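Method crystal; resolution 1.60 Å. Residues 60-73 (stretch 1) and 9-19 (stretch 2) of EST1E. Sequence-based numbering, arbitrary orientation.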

ATOM      1  N   LEU A  60     -13.671   1.846 -18.728  1.00 13.12           N
ATOM      2  CA  LEU A  60     -13.131   0.576 -18.275  1.00 13.33           C
ATOM      3  C   LEU A  60     -13.539   0.498 -16.839  1.00 12.39           C
ATOM      4  O   LEU A  60     -12.944   1.152 -15.950  1.00 11.80           O
ATOM      5  CB  LEU A  60     -11.611   0.472 -18.484  1.00 14.67           C
ATOM      6  CG  LEU A  60     -10.829  -0.816 -18.168  1.00 12.99           C
ATOM      7  CD1 LEU A  60     -11.404  -1.970 -19.013  1.00 14.68           C
ATOM      8  CD2 LEU A  60      -9.408  -0.583 -18.455  1.00 14.87           C
ATOM      9  N   ARG A  61     -14.606  -0.260 -16.592  1.00 12.87           N
ATOM     10  CA  ARG A  61     -15.065  -0.576 -15.282  1.00 11.91           C
ATOM     11  C   ARG A  61     -14.295  -1.775 -14.766  1.00 12.89           C
ATOM     12  O   ARG A  61     -14.267  -2.814 -15.426  1.00 14.73           O
ATOM     13  CB  ARG A  61     -16.580  -0.860 -15.250  1.00 11.51           C
ATOM     14  CG  ARG A  61     -17.518   0.297 -15.598  1.00 11.82           C
ATOM     15  CD  ARG A  61     -18.928  -0.173 -15.790  1.00 13.39           C
ATOM     16  NE  ARG A  61     -19.049  -0.962 -17.021  1.00 15.31           N
ATOM     17  CZ  ARG A  61     -19.974  -1.877 -17.215  1.00 15.10           C
ATOM     18  NH1 ARG A  61     -20.778  -2.180 -16.248  1.00 14.72           N
ATOM     19  NH2 ARG A  61     -20.123  -2.483 -18.404  1.00 17.58           N
ATOM     20  N   ALA A  62     -13.653  -1.690 -13.583  1.00 11.58           N
ATOM     21  CA  ALA A  62     -12.859  -2.820 -13.071  1.00 10.56           C
ATOM     22  C   ALA A  62     -13.349  -3.197 -11.689  1.00 10.13           C
ATOM     23  O   ALA A  62     -13.529  -2.297 -10.811  1.00 10.98           O
ATOM     24  CB  ALA A  62     -11.377  -2.372 -12.973  1.00  9.77           C
ATOM     25  N   ASP A  63     -13.573  -4.483 -11.470  1.00  9.24           N
ATOM     26  CA  ASP A  63     -13.897  -5.039 -10.191  1.00 10.53           C
ATOM     27  C   ASP A  63     -12.540  -5.201  -9.429  1.00  8.30           C
ATOM     28  O   ASP A  63     -11.576  -5.784  -9.932  1.00  9.42           O
ATOM     29  CB  ASP A  63     -14.557  -6.409 -10.317  1.00 13.11           C
ATOM     30  CG  ASP A  63     -15.975  -6.338 -10.821  1.00 13.34           C
ATOM     31  OD1 ASP A  63     -16.599  -5.265 -10.661  1.00 12.90           O
ATOM     32  OD2 ASP A  63     -16.446  -7.419 -11.310  1.00 15.45           O
ATOM     33  N   MET A  64     -12.482  -4.641  -8.241  1.00  9.72           N
ATOM     34  CA  MET A  64     -11.293  -4.706  -7.425  1.00 10.21           C
ATOM     35  C   MET A  64     -11.172  -5.999  -6.673  1.00  9.63           C
ATOM     36  O   MET A  64     -12.071  -6.813  -6.601  1.00  9.28           O
ATOM     37  CB  MET A  64     -11.312  -3.501  -6.443  1.00  9.04           C
ATOM     38  CG  MET A  64     -11.429  -2.117  -7.165  1.00  8.65           C
ATOM     39  SD  MET A  64      -9.847  -1.699  -7.917  1.00 10.37           S
ATOM     40  CE  MET A  64      -9.994  -2.363  -9.603  1.00  9.32           C
ATOM     41  N   TYR A  65     -10.011  -6.212  -6.067  1.00  9.13           N
ATOM     42  CA  TYR A  65      -9.706  -7.439  -5.275  1.00  7.84           C
ATOM     43  C   TYR A  65     -10.897  -7.759  -4.399  1.00  8.79           C
ATOM     44  O   TYR A  65     -11.410  -6.917  -3.646  1.00  8.48           O
ATOM     45  CB  TYR A  65      -8.466  -7.184  -4.381  1.00  8.20           C
ATOM     46  CG  TYR A  65      -8.016  -8.396  -3.611  1.00  6.61           C
ATOM     47  CD1 TYR A  65      -6.813  -9.067  -3.965  1.00  8.54           C
ATOM     48  CD2 TYR A  65      -8.702  -8.859  -2.528  1.00 10.68           C
ATOM     49  CE1 TYR A  65      -6.354 -10.190  -3.254  1.00  8.38           C
ATOM     50  CE2 TYR A  65      -8.251  -9.992  -1.790  1.00  9.19           C
ATOM     51  CZ  TYR A  65      -7.115 -10.646  -2.198  1.00 11.74           C
ATOM     52  OH  TYR A  65      -6.592 -11.689  -1.501  1.00 10.79           O
ATOM     53  N   GLY A  66     -11.352  -9.000  -4.460  1.00  9.75           N
ATOM     54  CA  GLY A  66     -12.364  -9.468  -3.528  1.00 10.65           C
ATOM     55  C   GLY A  66     -13.791  -8.989  -3.776  1.00 10.14           C
ATOM     56  O   GLY A  66     -14.654  -9.182  -2.903  1.00 11.31           O
ATOM     57  N   HIS A  67     -14.025  -8.405  -4.973  1.00 10.61           N
ATOM     58  CA  HIS A  67     -15.272  -7.769  -5.325  1.00 10.87           C
ATOM     59  C   HIS A  67     -15.702  -8.240  -6.668  1.00 11.12           C
ATOM     60  O   HIS A  67     -14.909  -8.644  -7.530  1.00 10.05           O
ATOM     61  CB  HIS A  67     -15.109  -6.258  -5.317  1.00 10.26           C
ATOM     62  CG  HIS A  67     -15.066  -5.696  -3.929  1.00  9.73           C
ATOM     63  ND1 HIS A  67     -13.991  -5.902  -3.068  1.00 10.81           N
ATOM     64  CD2 HIS A  67     -15.972  -4.977  -3.239  1.00  9.82           C
ATOM     65  CE1 HIS A  67     -14.261  -5.325  -1.914  1.00 10.28           C
ATOM     66  NE2 HIS A  67     -15.445  -4.732  -1.994  1.00 11.96           N
ATOM     67  N   GLY A  68     -17.032  -8.252  -6.822  1.00 13.86           N
ATOM     68  CA  GLY A  68     -17.575  -8.533  -8.144  1.00 15.81           C
ATOM     69  C   GLY A  68     -17.078  -9.867  -8.641  1.00 15.71           C
ATOM     70  O   GLY A  68     -17.094 -10.845  -7.874  1.00 17.17           O
ATOM     71  N   LYS A  69     -16.637  -9.914  -9.882  1.00 14.75           N
ATOM     72  CA  LYS A  69     -16.156 -11.177 -10.464  1.00 16.39           C
ATOM     73  C   LYS A  69     -14.666 -11.303 -10.465  1.00 15.15           C
ATOM     74  O   LYS A  69     -14.102 -12.096 -11.223  1.00 15.69           O
ATOM     75  CB  LYS A  69     -16.706 -11.388 -11.894  1.00 18.32           C
ATOM     76  CG  LYS A  69     -18.212 -11.301 -12.025  1.00 20.05           C
ATOM     77  CD  LYS A  69     -18.617 -11.000 -13.451  1.00 22.47           C
ATOM     78  CE  LYS A  69     -20.130 -10.813 -13.661  1.00 25.97           C
ATOM     79  NZ  LYS A  69     -20.453 -10.562 -15.152  1.00 29.35           N
ATOM     80  N   SER A  70     -13.986 -10.500  -9.629  1.00 14.17           N
ATOM     81  CA  SER A  70     -12.558 -10.622  -9.535  1.00 12.74           C
ATOM     82  C   SER A  70     -12.135 -11.687  -8.530  1.00 12.50           C
ATOM     83  O   SER A  70     -12.935 -12.151  -7.767  1.00 11.43           O
ATOM     84  CB  SER A  70     -11.918  -9.279  -9.213  1.00 11.65           C
ATOM     85  OG  SER A  70     -12.059  -8.393 -10.299  1.00 12.10           O
ATOM     86  N   ASP A  71     -10.857 -12.110  -8.621  1.00 11.57           N
ATOM     87  CA  ASP A  71     -10.271 -13.027  -7.656  1.00 10.50           C
ATOM     88  C   ASP A  71     -10.166 -12.352  -6.266  1.00 11.08           C
ATOM     89  O   ASP A  71     -10.273 -11.130  -6.165  1.00 11.43           O
ATOM     90  CB  ASP A  71      -8.883 -13.498  -8.097  1.00  9.84           C
ATOM     91  CG  ASP A  71      -8.924 -14.490  -9.302  1.00 12.27           C
ATOM     92  OD1 ASP A  71     -10.011 -15.124  -9.457  1.00 14.93           O
ATOM     93  OD2 ASP A  71      -7.865 -14.685  -9.927  1.00 12.58           O
ATOM     94  N   GLY A  72      -9.844 -13.200  -5.287  1.00 10.95           N
ATOM     95  CA  GLY A  72      -9.625 -12.811  -3.905  1.00 12.24           C
ATOM     96  C   GLY A  72     -10.888 -12.822  -3.115  1.00 12.87           C
ATOM     97  O   GLY A  72     -11.989 -12.706  -3.668  1.00 12.06           O
ATOM     98  N   LYS A  73     -10.758 -12.925  -1.797  1.00 13.84           N
ATOM     99  CA  LYS A  73     -11.870 -12.906  -0.862  1.00 13.38           C
ATOM    100  C   LYS A  73     -12.047 -11.495  -0.319  1.00 11.78           C
ATOM    101  O   LYS A  73     -11.030 -10.811   0.020  1.00 10.05           O
ATOM    102  CB  LYS A  73     -11.591 -13.836   0.362  1.00 14.82           C
ATOM    103  CG  LYS A  73     -11.519 -15.329   0.075  1.00 16.52           C
ATOM    104  CD  LYS A  73     -11.176 -16.100   1.443  1.00 17.36           C
ATOM    105  CE  LYS A  73     -11.156 -17.630   1.313  1.00 25.36           C
TER
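Stretch 2 (9-19) DGIKLNAYLDM

Antiparallel strands can be joined by backbone hydrogen bonds and by side-chain contacts on the faces of the sheet, and two stretches of EST1E illustrate both. Residues 11-18 form an extended strand that runs against strand 60-62 with an angle of 161° between their N-to-C directions, the axes approaching to 4.6 Å. Arg 61 and Tyr 16 form the hydrogen-bonded pair: Tyr 16 N donates to Arg 61 O at 2.8 Å, and Arg 61 N donates to Tyr 16 O at 3.0 Å. Their side chains share one face of the sheet, where Tyr 16 CB lies over a face of the Arg 61 guanidinium, 3.3 Å from Arg 61 NH2. Arg 61 NH2 also makes a salt bridge to Asp 18 OD2 at 2.9 Å, near the guanidinium plane, so the packing uses a face of the group and the charge pairing its edge. Farther out, Lys 69 NZ donates to Tyr 16 OH at 2.9 Å. On the other face, Leu 60 CD1 packs 4.0 Å from Ala 15 CB.

Asn 14 carries the contact beyond strand 60-62. Asn 14 O accepts from Asp 63 N at 2.9 Å, Asn 14 ND2 donates to Asp 63 OD2 at 3.0 Å, and Asn 14 N donates to Ser 70 OG at 2.8 Å, so loop residues take part through side chains as well as backbone.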

ATOM      1  N   ASP A   9      -0.500  -9.846 -11.039  1.00 16.58           N
ATOM      2  CA  ASP A   9       0.272 -10.918 -10.444  1.00 16.43           C
ATOM      3  C   ASP A   9      -0.655 -12.080 -10.236  1.00 16.58           C
ATOM      4  O   ASP A   9      -1.259 -12.537 -11.238  1.00 16.56           O
ATOM      5  CB  ASP A   9       0.969 -10.495  -9.149  1.00 15.43           C
ATOM      6  CG  ASP A   9       2.005  -9.440  -9.370  1.00 20.29           C
ATOM      7  OD1 ASP A   9       2.492  -9.242 -10.470  1.00 22.01           O
ATOM      8  OD2 ASP A   9       2.282  -8.734  -8.397  1.00 23.91           O
ATOM      9  N   GLY A  10      -0.809 -12.612  -9.050  1.00 17.05           N
ATOM     10  CA  GLY A  10      -1.693 -13.819  -8.960  1.00 18.23           C
ATOM     11  C   GLY A  10      -3.205 -13.636  -9.035  1.00 17.75           C
ATOM     12  O   GLY A  10      -3.976 -14.606  -8.900  1.00 21.57           O
ATOM     13  N   ILE A  11      -3.671 -12.423  -9.281  1.00 14.35           N
ATOM     14  CA  ILE A  11      -5.078 -12.093  -9.094  1.00 13.97           C
ATOM     15  C   ILE A  11      -5.643 -11.617 -10.434  1.00 13.13           C
ATOM     16  O   ILE A  11      -5.193 -10.619 -10.986  1.00 14.09           O
ATOM     17  CB  ILE A  11      -5.182 -10.977  -8.030  1.00 13.10           C
ATOM     18  CG1 ILE A  11      -4.708 -11.489  -6.665  1.00 14.41           C
ATOM     19  CG2 ILE A  11      -6.521 -10.294  -7.957  1.00 15.17           C
ATOM     20  CD1 ILE A  11      -5.638 -12.471  -6.002  1.00 13.01           C
ATOM     21  N   LYS A  12      -6.682 -12.284 -10.914  1.00 14.08           N
ATOM     22  CA  LYS A  12      -7.367 -11.817 -12.076  1.00 14.19           C
ATOM     23  C   LYS A  12      -8.451 -10.783 -11.714  1.00 12.21           C
ATOM     24  O   LYS A  12      -9.345 -11.041 -10.918  1.00 13.00           O
ATOM     25  CB  LYS A  12      -8.044 -13.027 -12.738  1.00 15.26           C
ATOM     26  CG  LYS A  12      -7.040 -13.980 -13.347  1.00 16.82           C
ATOM     27  CD  LYS A  12      -7.704 -15.032 -14.327  1.00 20.15           C
ATOM     28  CE  LYS A  12      -6.650 -15.775 -15.168  1.00 26.24           C
ATOM     29  NZ  LYS A  12      -5.706 -14.890 -15.976  1.00 29.48           N
ATOM     30  N   LEU A  13      -8.397  -9.629 -12.380  1.00 10.76           N
ATOM     31  CA  LEU A  13      -9.369  -8.546 -12.212  1.00 11.76           C
ATOM     32  C   LEU A  13     -10.372  -8.531 -13.388  1.00 11.67           C
ATOM     33  O   LEU A  13     -10.002  -8.349 -14.551  1.00 12.49           O
ATOM     34  CB  LEU A  13      -8.622  -7.180 -12.126  1.00 12.14           C
ATOM     35  CG  LEU A  13      -7.538  -7.104 -11.032  1.00 10.28           C
ATOM     36  CD1 LEU A  13      -6.840  -5.837 -11.309  1.00 11.27           C
ATOM     37  CD2 LEU A  13      -8.170  -7.192  -9.711  1.00  9.85           C
ATOM     38  N   ASN A  14     -11.613  -8.781 -13.042  1.00 12.07           N
ATOM     39  CA  ASN A  14     -12.700  -8.690 -14.026  1.00 11.70           C
ATOM     40  C   ASN A  14     -12.862  -7.226 -14.478  1.00 12.84           C
ATOM     41  O   ASN A  14     -12.988  -6.345 -13.648  1.00 11.85           O
ATOM     42  CB  ASN A  14     -13.975  -9.124 -13.419  1.00 11.19           C
ATOM     43  CG  ASN A  14     -15.139  -9.126 -14.435  1.00 15.61           C
ATOM     44  OD1 ASN A  14     -15.063  -9.774 -15.510  1.00 17.75           O
ATOM     45  ND2 ASN A  14     -16.216  -8.402 -14.091  1.00 17.91           N
ATOM     46  N   ALA A  15     -13.027  -6.996 -15.742  1.00 13.74           N
ATOM     47  CA  ALA A  15     -13.244  -5.621 -16.222  1.00 13.05           C
ATOM     48  C   ALA A  15     -14.119  -5.579 -17.457  1.00 16.01           C
ATOM     49  O   ALA A  15     -14.132  -6.548 -18.233  1.00 17.47           O
ATOM     50  CB  ALA A  15     -11.950  -5.013 -16.505  1.00 14.29           C
ATOM     51  N   TYR A  16     -14.775  -4.443 -17.658  1.00 15.85           N
ATOM     52  CA  TYR A  16     -15.694  -4.269 -18.795  1.00 15.24           C
ATOM     53  C   TYR A  16     -15.175  -3.082 -19.571  1.00 16.16           C
ATOM     54  O   TYR A  16     -15.077  -1.981 -19.002  1.00 14.79           O
ATOM     55  CB  TYR A  16     -17.145  -3.963 -18.328  1.00 16.05           C
ATOM     56  CG  TYR A  16     -17.702  -5.043 -17.406  1.00 15.93           C
ATOM     57  CD1 TYR A  16     -18.294  -6.197 -17.927  1.00 19.01           C
ATOM     58  CD2 TYR A  16     -17.652  -4.910 -16.046  1.00 19.23           C
ATOM     59  CE1 TYR A  16     -18.807  -7.168 -17.093  1.00 18.64           C
ATOM     60  CE2 TYR A  16     -18.145  -5.875 -15.201  1.00 19.45           C
ATOM     61  CZ  TYR A  16     -18.715  -7.014 -15.731  1.00 17.81           C
ATOM     62  OH  TYR A  16     -19.254  -7.968 -14.909  1.00 20.44           O
ATOM     63  N   LEU A  17     -14.882  -3.264 -20.859  1.00 15.26           N
ATOM     64  CA  LEU A  17     -14.528  -2.171 -21.727  1.00 17.77           C
ATOM     65  C   LEU A  17     -15.749  -1.849 -22.583  1.00 17.49           C
ATOM     66  O   LEU A  17     -16.270  -2.746 -23.289  1.00 18.47           O
ATOM     67  CB  LEU A  17     -13.352  -2.584 -22.618  1.00 18.05           C
ATOM     68  CG  LEU A  17     -12.900  -1.564 -23.660  1.00 18.70           C
ATOM     69  CD1 LEU A  17     -12.475  -0.212 -23.092  1.00 19.39           C
ATOM     70  CD2 LEU A  17     -11.741  -2.214 -24.476  1.00 22.70           C
ATOM     71  N   ASP A  18     -16.208  -0.605 -22.511  1.00 16.79           N
ATOM     72  CA  ASP A  18     -17.332  -0.147 -23.343  1.00 16.91           C
ATOM     73  C   ASP A  18     -16.901   1.013 -24.152  1.00 17.86           C
ATOM     74  O   ASP A  18     -16.317   1.983 -23.657  1.00 14.88           O
ATOM     75  CB  ASP A  18     -18.519   0.247 -22.510  1.00 17.82           C
ATOM     76  CG  ASP A  18     -19.200  -0.933 -21.881  1.00 21.25           C
ATOM     77  OD1 ASP A  18     -20.099  -1.573 -22.522  1.00 21.41           O
ATOM     78  OD2 ASP A  18     -18.822  -1.256 -20.739  1.00 19.37           O
ATOM     79  N   MET A  19     -17.180   0.920 -25.465  1.00 19.22           N
ATOM     80  CA  MET A  19     -16.758   1.930 -26.413  1.00 19.41           C
ATOM     81  C   MET A  19     -17.901   2.872 -26.767  1.00 19.46           C
ATOM     82  O   MET A  19     -19.053   2.508 -26.619  1.00 20.94           O
ATOM     83  CB  MET A  19     -16.271   1.280 -27.701  1.00 19.49           C
ATOM     84  CG  MET A  19     -15.045   0.364 -27.519  1.00 20.86           C
ATOM     85  SD  MET A  19     -13.526   1.156 -26.963  1.00 24.17           S
ATOM     86  CE  MET A  19     -13.154   2.352 -28.141  1.00 25.37           C
TER
HETATM   87  O   HOH W   1      -5.870 -15.924  -8.098  1.00 39.49           O
HETATM   88  O   HOH W   2     -17.262   0.002 -19.166  1.00 13.56           O
HETATM   89  O   HOH W   3     -19.110  -7.171 -12.263  1.00 18.99           O